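Local coordinates for protein possible membrane-associated serine protease (PDB 3K6Z) that is the protease domain of a membrane-associated serine endopeptidase that probably protects Mycobacterium tuberculosis against oxidative and acid stress, at residues 8-13 with 110-115; 52-57 with 86-91; 151-156 with 190-195. All blocks are in the same frame, centred on the assembly; numbering follows the deposited sequence.

In the fold
Two six-stranded antiparallel barrels, the chymotrypsin-like arrangement, make up this protease domain, and the three contacts sample both. Contact 2 pairs strands 51-55 and 87-91 of the first barrel and holds two predicted triad residues. Contact 3 pairs strands 150-158 and 190-195 of the second, and contact 1 lays the N-terminal arm on that barrel's first strand, 112-117. Along the chain, contact 2 is nested within the loop closed by contact 1, and contact 3 follows. Centres of contacts 1 and 2 lie about 25 Å apart, on opposite sides of the chain's centre. Contact 3 touches both, through V115 on I156 and the D86-R151 salt bridge, which joins the barrels beside the active site.

Contact 1: residues 8-13 with 110-115; sequences SPDPAL and GADVVV
The side chain of L13 reaches from the N-terminal arm onto the start of strand 112-117 and makes the dry half of this contact. Its two methyl groups divide the work: CD1 presses on the backbone, 3.3 Å from V113 O, whereas CD2 rests 3.9 Å from D112 CB and also meets V114 CG2. With CG anti to the carbonyl carbon (chi1 -76°), both branches of the leucine bear on the beginning of the strand, and L172 packs against L13 and D112 from a nearby loop.

On the other side, apolar packing gives way to water. D10 and D112 bring their carboxylates close, with OD2 of D10 4.3 Å from OD2 of D112, an approach that like charges would be expected to resist. One water answers it by donating to both, at 2.7 Å to D10 OD2 and 2.6 Å to D112 OD2. A second accepts from D10 N at 2.9 Å and donates to D112 OD1 at 2.8 Å. No direct hydrogen bond joins the two segments; these waters bridge them on the polar side.

The arm illustrates how an Asx turn can start a 3-10 segment. D10 OD1 accepts from A12 N at 3.0 Å, the N-H coming from above the carboxylate plane, and D10 O accepts from L13 N. One carboxylate oxygen shapes the turn while the other serves the water bridge. The strand partner is held differently: D112 OD1 forms a salt bridge with R130 NH1 on strand 125-142, the neighbour of strand 112-117 in the second barrel. R130 also donates to S8 O through NH2 and G110 O through NH1, tying the arm and the strand's approach to one guanidinium, which would probably offset some negative charge here.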
loop_
_atom_site.group_PDB
_atom_site.type_symbol
_atom_site.label_atom_id
_atom_site.label_comp_id
_atom_site.label_asym_id
_atom_site.label_seq_id
_atom_site.Cartn_x
_atom_site.Cartn_y
_atom_site.Cartn_z
ATOM N N SER A 8 3.802 19.954 -22.983
ATOM C CA SER A 8 2.449 19.409 -22.910
ATOM C C SER A 8 2.297 18.297 -23.944
ATOM O O SER A 8 2.928 18.358 -25.007
ATOM C CB SER A 8 1.416 20.507 -23.150
ATOM O OG SER A 8 1.819 21.359 -24.202
ATOM N N PRO A 9 1.485 17.262 -23.633
ATOM C CA PRO A 9 1.309 16.174 -24.592
ATOM C C PRO A 9 0.691 16.655 -25.891
ATOM O O PRO A 9 -0.052 17.642 -25.896
ATOM C CB PRO A 9 0.333 15.227 -23.886
ATOM C CG PRO A 9 0.431 15.566 -22.461
ATOM C CD PRO A 9 0.702 17.033 -22.409
ATOM N N ASP A 10 1.011 15.959 -26.976
ATOM C CA ASP A 10 0.508 16.304 -28.306
ATOM C C ASP A 10 -0.957 15.880 -28.444
ATOM O O ASP A 10 -1.249 14.686 -28.487
ATOM C CB ASP A 10 1.359 15.615 -29.380
ATOM C CG ASP A 10 1.043 16.103 -30.792
ATOM O OD1 ASP A 10 0.078 16.873 -30.972
ATOM O OD2 ASP A 10 1.766 15.711 -31.732
ATOM N N PRO A 11 -1.887 16.857 -28.524
ATOM C CA PRO A 11 -3.303 16.499 -28.646
ATOM C C PRO A 11 -3.584 15.639 -29.881
ATOM O O PRO A 11 -4.538 14.864 -29.879
ATOM C CB PRO A 11 -4.002 17.856 -28.774
ATOM C CG PRO A 11 -3.059 18.821 -28.127
ATOM C CD PRO A 11 -1.697 18.320 -28.517
ATOM N N ALA A 12 -2.740 15.762 -30.904
ATOM C CA ALA A 12 -2.882 14.995 -32.149
ATOM C C ALA A 12 -2.703 13.489 -31.954
ATOM O O ALA A 12 -3.119 12.697 -32.804
ATOM C CB ALA A 12 -1.913 15.512 -33.208
ATOM N N LEU A 13 -2.112 13.092 -30.828
ATOM C CA LEU A 13 -1.903 11.676 -30.533
ATOM C C LEU A 13 -3.203 10.882 -30.506
ATOM O O LEU A 13 -3.212 9.702 -30.859
ATOM C CB LEU A 13 -1.145 11.496 -29.211
ATOM C CG LEU A 13 0.361 11.769 -29.236
ATOM C CD1 LEU A 13 0.883 11.916 -27.805
ATOM C CD2 LEU A 13 1.115 10.660 -29.975
ATOM N N GLY A 110 10.623 13.225 -22.896
ATOM C CA GLY A 110 10.029 14.064 -23.943
ATOM C C GLY A 110 9.306 13.300 -25.038
ATOM O O GLY A 110 8.643 13.903 -25.887
ATOM N N ALA A 111 9.420 11.973 -25.019
ATOM C CA ALA A 111 8.795 11.128 -26.049
ATOM C C ALA A 111 7.268 11.166 -26.026
ATOM O O ALA A 111 6.657 11.153 -24.955
ATOM C CB ALA A 111 9.287 9.690 -25.938
ATOM N N ASP A 112 6.674 11.199 -27.224
ATOM C CA ASP A 112 5.224 11.103 -27.406
ATOM C C ASP A 112 4.762 9.688 -27.098
ATOM O O ASP A 112 5.244 8.721 -27.697
ATOM C CB ASP A 112 4.825 11.397 -28.860
ATOM C CG ASP A 112 4.877 12.866 -29.217
ATOM O OD1 ASP A 112 4.809 13.733 -28.324
ATOM O OD2 ASP A 112 4.975 13.152 -30.430
ATOM N N VAL A 113 3.811 9.575 -26.183
ATOM C CA VAL A 113 3.267 8.276 -25.785
ATOM C C VAL A 113 1.762 8.407 -25.566
ATOM O O VAL A 113 1.221 9.516 -25.539
ATOM C CB VAL A 113 3.982 7.710 -24.521
ATOM C CG1 VAL A 113 5.418 7.261 -24.851
ATOM C CG2 VAL A 113 4.001 8.739 -23.417
ATOM N N VAL A 114 1.074 7.275 -25.442
ATOM C CA VAL A 114 -0.371 7.310 -25.293
ATOM C C VAL A 114 -0.824 6.333 -24.222
ATOM O O VAL A 114 -0.413 5.172 -24.214
ATOM C CB VAL A 114 -1.108 6.984 -26.624
ATOM C CG1 VAL A 114 -2.532 7.542 -26.581
ATOM C CG2 VAL A 114 -0.348 7.546 -27.825
ATOM N N VAL A 115 -1.676 6.821 -23.327
ATOM C CA VAL A 115 -2.345 5.968 -22.343
ATOM C C VAL A 115 -3.664 5.493 -22.941
ATOM O O VAL A 115 -4.475 6.304 -23.390
ATOM C CB VAL A 115 -2.593 6.721 -21.015
ATOM C CG1 VAL A 115 -3.520 5.923 -20.095
ATOM C CG2 VAL A 115 -1.271 7.021 -20.326
HETATM O O HOH W 1 3.006 14.055 -26.216
HETATM O O HOH W 2 4.404 15.446 -31.470
#

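Contact 2: residues 52-57 with 86-91; sequences VMTNAH and DVAILA
The imidazole of H57 and the carboxylate of D86, the predicted triad histidine and aspartate, approach obliquely without a hydrogen bond, H57 NE2 lying 4.2 Å from D86 OD2. D86 OD1 forms a salt bridge with R151 NE. In a working chymotrypsin-like triad the ND1 side faces the aspartate; here ND1 lies farther away, in keeping with an inactive form. The N55 amide caps the short helix: its OD1 accepts from H57 N at 3.1 Å, the donor standing 76° out of the amide plane, while ND2 bonds to S165 OG and to Y143 O of the second subunit.

An antiparallel ladder leads away from these groups. V52 and L90 exchange two bonds, the shorter from L90 N to V52 O at 2.7 Å, and T54 and A88 likewise. A56 N reaches D86 O at 2.9 Å. On one sheet face M53 runs extended to SD and bends at chi3 (-74°), where CE meets I89 CD1 at 3.6 Å; the other carries T54 CG2, 3.9 Å from L90 CG.

Strand 41-48 flanks 51-55 and strand 73-80 flanks 87-91 in the first barrel, while V27 and I29 of strand 26-31 pack on V52, T54 and L90.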
loop_
_atom_site.group_PDB
_atom_site.type_symbol
_atom_site.label_atom_id
_atom_site.label_comp_id
_atom_site.label_asym_id
_atom_site.label_seq_id
_atom_site.Cartn_x
_atom_site.Cartn_y
_atom_site.Cartn_z
ATOM N N VAL A 52 -4.904 -11.624 -20.582
ATOM C CA VAL A 52 -5.015 -10.191 -20.392
ATOM C C VAL A 52 -4.222 -9.767 -19.148
ATOM O O VAL A 52 -4.435 -10.308 -18.051
ATOM C CB VAL A 52 -6.497 -9.778 -20.229
ATOM C CG1 VAL A 52 -6.635 -8.310 -19.830
ATOM C CG2 VAL A 52 -7.262 -10.039 -21.533
ATOM N N MET A 53 -3.317 -8.804 -19.322
ATOM C CA MET A 53 -2.644 -8.195 -18.175
ATOM C C MET A 53 -3.441 -7.012 -17.658
ATOM O O MET A 53 -3.990 -6.227 -18.436
ATOM C CB MET A 53 -1.235 -7.749 -18.529
ATOM C CG MET A 53 -0.493 -7.174 -17.324
ATOM S SD MET A 53 1.220 -6.837 -17.715
ATOM C CE MET A 53 1.869 -8.505 -17.734
ATOM N N THR A 54 -3.503 -6.887 -16.338
ATOM C CA THR A 54 -4.197 -5.771 -15.714
ATOM C C THR A 54 -3.563 -5.431 -14.366
ATOM O O THR A 54 -2.538 -5.996 -14.009
ATOM C CB THR A 54 -5.725 -6.053 -15.577
ATOM O OG1 THR A 54 -6.395 -4.868 -15.108
ATOM C CG2 THR A 54 -6.003 -7.244 -14.624
ATOM N N ASN A 55 -4.178 -4.484 -13.667
ATOM C CA ASN A 55 -3.794 -4.055 -12.316
ATOM C C ASN A 55 -4.271 -5.100 -11.303
ATOM O O ASN A 55 -5.451 -5.444 -11.270
ATOM C CB ASN A 55 -4.438 -2.677 -12.047
ATOM C CG ASN A 55 -4.285 -2.201 -10.602
ATOM O OD1 ASN A 55 -3.357 -2.597 -9.895
ATOM N ND2 ASN A 55 -5.203 -1.320 -10.166
ATOM N N ALA A 56 -3.352 -5.619 -10.483
ATOM C CA ALA A 56 -3.720 -6.563 -9.423
ATOM C C ALA A 56 -4.845 -6.026 -8.533
ATOM O O ALA A 56 -5.713 -6.776 -8.108
ATOM C CB ALA A 56 -2.491 -6.920 -8.572
ATOM N N HIS A 57 -4.844 -4.724 -8.276
ATOM C CA HIS A 57 -5.814 -4.116 -7.356
ATOM C C HIS A 57 -7.241 -4.038 -7.881
ATOM O O HIS A 57 -8.194 -3.932 -7.098
ATOM C CB HIS A 57 -5.321 -2.744 -6.918
ATOM C CG HIS A 57 -4.018 -2.794 -6.195
ATOM N ND1 HIS A 57 -3.898 -3.313 -4.923
ATOM C CD2 HIS A 57 -2.772 -2.427 -6.572
ATOM C CE1 HIS A 57 -2.636 -3.247 -4.541
ATOM N NE2 HIS A 57 -1.933 -2.710 -5.520
ATOM N N ASP A 86 2.135 -6.077 -8.482
ATOM C CA ASP A 86 1.209 -4.995 -8.880
ATOM C C ASP A 86 0.329 -5.320 -10.089
ATOM O O ASP A 86 -0.676 -4.630 -10.339
ATOM C CB ASP A 86 1.984 -3.720 -9.212
ATOM C CG ASP A 86 2.695 -3.132 -8.014
ATOM O OD1 ASP A 86 3.907 -2.846 -8.145
ATOM O OD2 ASP A 86 2.049 -2.966 -6.956
ATOM N N VAL A 87 0.735 -6.333 -10.848
ATOM C CA VAL A 87 -0.002 -6.754 -12.029
ATOM C C VAL A 87 -0.565 -8.157 -11.864
ATOM O O VAL A 87 -0.024 -8.988 -11.122
ATOM C CB VAL A 87 0.859 -6.708 -13.319
ATOM C CG1 VAL A 87 1.296 -5.278 -13.634
ATOM C CG2 VAL A 87 2.061 -7.659 -13.228
ATOM N N ALA A 88 -1.650 -8.418 -12.582
ATOM C CA ALA A 88 -2.255 -9.724 -12.585
ATOM C C ALA A 88 -2.510 -10.138 -14.025
ATOM O O ALA A 88 -2.569 -9.292 -14.922
ATOM C CB ALA A 88 -3.544 -9.714 -11.795
ATOM N N ILE A 89 -2.635 -11.443 -14.230
ATOM C CA ILE A 89 -2.941 -11.986 -15.549
ATOM C C ILE A 89 -4.309 -12.649 -15.465
ATOM O O ILE A 89 -4.554 -13.439 -14.550
ATOM C CB ILE A 89 -1.888 -13.026 -16.000
ATOM C CG1 ILE A 89 -0.457 -12.485 -15.855
ATOM C CG2 ILE A 89 -2.154 -13.489 -17.447
ATOM C CD1 ILE A 89 -0.155 -11.245 -16.660
ATOM N N LEU A 90 -5.184 -12.319 -16.422
ATOM C CA LEU A 90 -6.525 -12.898 -16.516
ATOM C C LEU A 90 -6.596 -13.895 -17.665
ATOM O O LEU A 90 -6.043 -13.640 -18.735
ATOM C CB LEU A 90 -7.581 -11.801 -16.740
ATOM C CG LEU A 90 -7.614 -10.604 -15.782
ATOM C CD1 LEU A 90 -8.730 -9.655 -16.194
ATOM C CD2 LEU A 90 -7.824 -11.102 -14.357
ATOM N N ALA A 91 -7.269 -15.027 -17.436
ATOM C CA ALA A 91 -7.581 -15.988 -18.503
ATOM C C ALA A 91 -8.962 -15.666 -19.049
ATOM O O ALA A 91 -9.917 -15.526 -18.285
ATOM C CB ALA A 91 -7.527 -17.425 -17.978
#

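Contact 3: residues 151-156 with 190-195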
loop_
_atom_site.group_PDB
_atom_site.type_symbol
_atom_site.label_atom_id
_atom_site.label_comp_id
_atom_site.label_asym_id
_atom_site.label_seq_id
_atom_site.Cartn_x
_atom_site.Cartn_y
_atom_site.Cartn_z
ATOM N N ARG A 151 9.883 0.556 -6.962
ATOM C CA ARG A 151 9.447 0.118 -8.287
ATOM C C ARG A 151 10.112 1.008 -9.329
ATOM O O ARG A 151 10.250 2.214 -9.114
ATOM C CB ARG A 151 7.932 0.272 -8.428
ATOM C CG ARG A 151 7.070 -0.552 -7.485
ATOM C CD ARG A 151 5.700 0.099 -7.415
ATOM N NE ARG A 151 4.686 -0.675 -6.705
ATOM C CZ ARG A 151 4.212 -0.370 -5.500
ATOM N NH1 ARG A 151 4.681 0.686 -4.838
ATOM N NH2 ARG A 151 3.266 -1.121 -4.952
ATOM N N ASP A 152 10.513 0.419 -10.458
ATOM C CA ASP A 152 10.967 1.199 -11.609
ATOM C C ASP A 152 9.727 1.621 -12.386
ATOM O O ASP A 152 8.933 0.770 -12.801
ATOM C CB ASP A 152 11.875 0.369 -12.519
ATOM C CG ASP A 152 13.274 0.171 -11.950
ATOM O OD1 ASP A 152 13.640 0.830 -10.949
ATOM O OD2 ASP A 152 14.018 -0.658 -12.522
ATOM N N VAL A 153 9.566 2.930 -12.568
ATOM C CA VAL A 153 8.391 3.480 -13.235
ATOM C C VAL A 153 8.813 4.500 -14.275
ATOM O O VAL A 153 9.960 4.962 -14.274
ATOM C CB VAL A 153 7.415 4.184 -12.228
ATOM C CG1 VAL A 153 6.885 3.198 -11.182
ATOM C CG2 VAL A 153 8.085 5.403 -11.559
ATOM N N TYR A 154 7.883 4.844 -15.166
ATOM C CA TYR A 154 7.968 6.117 -15.874
ATOM C C TYR A 154 7.050 7.077 -15.154
ATOM O O TYR A 154 5.913 6.729 -14.818
ATOM C CB TYR A 154 7.462 6.001 -17.316
ATOM C CG TYR A 154 8.307 5.154 -18.215
ATOM C CD1 TYR A 154 9.527 5.626 -18.694
ATOM C CD2 TYR A 154 7.877 3.888 -18.610
ATOM C CE1 TYR A 154 10.301 4.853 -19.541
ATOM C CE2 TYR A 154 8.647 3.101 -19.450
ATOM C CZ TYR A 154 9.859 3.598 -19.910
ATOM O OH TYR A 154 10.631 2.834 -20.734
ATOM N N THR A 155 7.530 8.290 -14.913
ATOM C CA THR A 155 6.616 9.382 -14.660
ATOM C C THR A 155 6.247 9.926 -16.021
ATOM O O THR A 155 7.098 10.019 -16.912
ATOM C CB THR A 155 7.240 10.486 -13.791
ATOM O OG1 THR A 155 8.567 10.766 -14.256
ATOM C CG2 THR A 155 7.304 10.019 -12.358
ATOM N N ILE A 156 4.971 10.245 -16.189
ATOM C CA ILE A 156 4.489 10.794 -17.452
ATOM C C ILE A 156 3.687 12.064 -17.202
ATOM O O ILE A 156 3.159 12.274 -16.107
ATOM C CB ILE A 156 3.628 9.767 -18.239
ATOM C CG1 ILE A 156 2.355 9.395 -17.452
ATOM C CG2 ILE A 156 4.460 8.524 -18.603
ATOM C CD1 ILE A 156 1.333 8.551 -18.251
ATOM N N THR A 190 0.210 14.183 -13.651
ATOM C CA THR A 190 1.366 13.304 -13.522
ATOM C C THR A 190 0.932 11.884 -13.193
ATOM O O THR A 190 0.356 11.627 -12.135
ATOM C CB THR A 190 2.358 13.811 -12.452
ATOM O OG1 THR A 190 2.841 15.109 -12.825
ATOM C CG2 THR A 190 3.537 12.859 -12.318
ATOM N N GLY A 191 1.221 10.968 -14.108
ATOM C CA GLY A 191 0.915 9.562 -13.899
ATOM C C GLY A 191 2.164 8.751 -13.634
ATOM O O GLY A 191 3.275 9.177 -13.972
ATOM N N PHE A 192 1.970 7.575 -13.040
ATOM C CA PHE A 192 3.034 6.596 -12.840
ATOM C C PHE A 192 2.690 5.333 -13.618
ATOM O O PHE A 192 1.547 4.857 -13.579
ATOM C CB PHE A 192 3.193 6.254 -11.356
ATOM C CG PHE A 192 3.561 7.434 -10.496
ATOM C CD1 PHE A 192 4.871 7.910 -10.465
ATOM C CD2 PHE A 192 2.598 8.068 -9.718
ATOM C CE1 PHE A 192 5.218 9.015 -9.663
ATOM C CE2 PHE A 192 2.929 9.174 -8.919
ATOM C CZ PHE A 192 4.241 9.648 -8.895
ATOM N N VAL A 193 3.693 4.805 -14.311
ATOM C CA VAL A 193 3.554 3.645 -15.186
ATOM C C VAL A 193 4.664 2.655 -14.847
ATOM O O VAL A 193 5.836 3.001 -14.931
ATOM C CB VAL A 193 3.668 4.074 -16.691
ATOM C CG1 VAL A 193 3.704 2.851 -17.622
ATOM C CG2 VAL A 193 2.530 5.010 -17.073
ATOM N N LEU A 194 4.310 1.438 -14.436
ATOM C CA LEU A 194 5.327 0.391 -14.217
ATOM C C LEU A 194 6.066 0.103 -15.524
ATOM O O LEU A 194 5.427 -0.125 -16.545
ATOM C CB LEU A 194 4.666 -0.902 -13.714
ATOM C CG LEU A 194 3.865 -0.839 -12.417
ATOM C CD1 LEU A 194 2.978 -2.068 -12.272
ATOM C CD2 LEU A 194 4.784 -0.675 -11.191
ATOM N N THR A 195 7.399 0.120 -15.515
ATOM C CA THR A 195 8.154 -0.133 -16.753
ATOM C C THR A 195 8.002 -1.591 -17.183
ATOM O O THR A 195 7.613 -2.440 -16.375
ATOM C CB THR A 195 9.662 0.178 -16.613
ATOM O OG1 THR A 195 10.241 -0.755 -15.692
ATOM C CG2 THR A 195 9.907 1.622 -16.146
#
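V193 O accepts from Y154 N at 2.8 Å, the shortest hydrogen bond between these strands, with the donor in the carbonyl plane; V153 CA lies 3.1 Å from V193 O, a CA-H...O contact. The pairing belongs to the second barrel of the chymotrypsin-like fold, where strands 150-158 and 190-195 are antiparallel neighbours. V193 N returns the bond to Y154 O, and I156 and G191 repeat the two-bond pattern. At the far end T195 N meets D152 O almost straight, at 178°, although the bond is longer, 3.2 Å.

The two faces of the sheet are filled in different ways. On one, T155 and F192 lie side by side and point the same way: T155 CG2 is 3.6 Å from F192 CE1, while V153 CG2 comes to the phenylalanine ring at its edge. F181 of strand 176-183 also touches this ring, and P140 of the second subunit packs on it. On the opposite face I156 sets CG1 between its backbone N and carbonyl carbon (chi1 63°), which lays that carbon across the glycine backbone, 3.8 Å from G191 CA, and brings CD1 to V193 CG2 at 3.9 Å.

R151 extends from CG to NE, its CD passing L194 CD2, toward D86 of segment 86-91 on the first-barrel side, whose OD1 is the salt-bridge partner of R151 NE. T195 has two roles. OG1 caps helix 196-205 through E198 N, and CG2 makes a CH-pi contact over one face of Y154, 4.1 Å from the ring centroid and 22° off the normal.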